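Local coordinates for protein taurine dioxygenase (Burkholderia ambifaria, PDB 5VN6) that probably oxidises taurine as an iron-dependent dioxygenase of the TfdA family, and binds a magnesium ion at its metal site, at residues 28-31 / 35-38. Residues are numbered along the deposited sequence; the frame is centred on the assembly and turned at random.
Sequences ADAV and GLFA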
loop_
_atom_site.group_PDB
_atom_site.type_symbol
_atom_site.label_atom_id
_atom_site.label_comp_id
_atom_site.label_asym_id
_atom_site.label_seq_id
_atom_site.Cartn_x
_atom_site.Cartn_y
_atom_site.Cartn_z
ATOM N N ALA A 28 -27.166 -14.866 -2.177
ATOM C CA ALA A 28 -28.415 -15.439 -1.679
ATOM C C ALA A 28 -28.542 -16.904 -2.065
ATOM O O ALA A 28 -29.074 -17.715 -1.293
ATOM C CB ALA A 28 -29.615 -14.654 -2.213
ATOM N N ASP A 29 -28.093 -17.256 -3.272
ATOM C CA ASP A 29 -28.223 -18.635 -3.720
ATOM C C ASP A 29 -27.329 -19.576 -2.919
ATOM O O ASP A 29 -27.648 -20.759 -2.784
ATOM C CB ASP A 29 -27.921 -18.727 -5.217
ATOM C CG ASP A 29 -28.925 -17.958 -6.068
ATOM O OD1 ASP A 29 -30.047 -17.675 -5.592
ATOM O OD2 ASP A 29 -28.596 -17.642 -7.226
ATOM N N ALA A 30 -26.211 -19.079 -2.386
ATOM C CA ALA A 30 -25.308 -19.931 -1.620
ATOM C C ALA A 30 -25.877 -20.315 -0.263
ATOM O O ALA A 30 -25.339 -21.216 0.391
ATOM C CB ALA A 30 -23.959 -19.251 -1.437
ATOM N N VAL A 31 -26.927 -19.639 0.196
ATOM C CA VAL A 31 -27.534 -20.031 1.462
ATOM C C VAL A 31 -28.031 -21.473 1.395
ATOM O O VAL A 31 -27.770 -22.272 2.301
ATOM C CB VAL A 31 -28.653 -19.051 1.848
ATOM C CG1 VAL A 31 -29.268 -19.471 3.170
ATOM C CG2 VAL A 31 -28.079 -17.634 1.958
ATOM N N GLY A 35 -23.463 -27.020 -2.937
ATOM C CA GLY A 35 -22.345 -27.054 -3.866
ATOM C C GLY A 35 -21.774 -25.674 -4.130
ATOM O O GLY A 35 -20.556 -25.472 -4.078
ATOM N N LEU A 36 -22.647 -24.686 -4.353
ATOM C CA LEU A 36 -22.157 -23.330 -4.570
ATOM C C LEU A 36 -21.407 -22.825 -3.343
ATOM O O LEU A 36 -20.335 -22.217 -3.466
ATOM C CB LEU A 36 -23.307 -22.387 -4.931
ATOM C CG LEU A 36 -22.884 -20.911 -5.038
ATOM C CD1 LEU A 36 -21.794 -20.736 -6.090
ATOM C CD2 LEU A 36 -24.054 -20.007 -5.353
ATOM N N PHE A 37 -21.940 -23.079 -2.144
ATOM C CA PHE A 37 -21.240 -22.607 -0.955
ATOM C C PHE A 37 -19.890 -23.286 -0.786
ATOM O O PHE A 37 -18.923 -22.641 -0.364
ATOM C CB PHE A 37 -22.049 -22.816 0.323
ATOM C CG PHE A 37 -21.308 -22.334 1.525
ATOM C CD1 PHE A 37 -21.167 -20.980 1.746
ATOM C CD2 PHE A 37 -20.667 -23.221 2.373
ATOM C CE1 PHE A 37 -20.444 -20.504 2.811
ATOM C CE2 PHE A 37 -19.936 -22.755 3.446
ATOM C CZ PHE A 37 -19.823 -21.393 3.666
ATOM N N ALA A 38 -19.822 -24.599 -1.040
ATOM C CA ALA A 38 -18.553 -25.316 -0.937
ATOM C C ALA A 38 -17.474 -24.676 -1.808
ATOM O O ALA A 38 -16.343 -24.452 -1.356
ATOM C CB ALA A 38 -18.749 -26.787 -1.313
#
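Ala30 meets Leu36 and Phe37 with its methyl group directed at the 35-38 segment, and the three residues make up most of the small interface. One branch of Leu36 does the touching: CD2 lies 3.8 Å from the backbone N of Ala30 and 4.0 Å from Ala30 CB, so the methyl rests against both the main chain and the side chain of that residue. CG anti to the backbone N (chi1 174°) and a chi2 of 59° bring CD2, rather than CD1, onto Ala30, and CD2 also comes within 4.1 Å of Asp29 CB at the exposed margin. Phe37 takes part through the root of its side chain. Its CB packs 3.7 Å from Ala30 O and 4.4 Å from Ala30 CB, after which the ring leads away from the 28-31 segment. The CA atoms of Ala30 and Phe37 are 4.9 Å apart, a close approach that the small alanine side chain probably allows. The two segments belong to consecutive helices separated by a very short link: the short, weakly bonded helix 27-32 packs against the first turn of helix 34-47, which leads into strand 49-52 of the main sheet of this cupin-clan fold. No hydrogen bond joins the two segments, and the side-chain atoms that touch are all carbons. The carbonyl oxygen of Ala30, a buried residue, accepts a hydrogen bond from Arg68 NH2. Helix 59-67 adjoins the pair through Phe65, which touches the side chains of both Ala30 and Phe37, while the Phe37 ring makes an edge-to-face contact with Phe69.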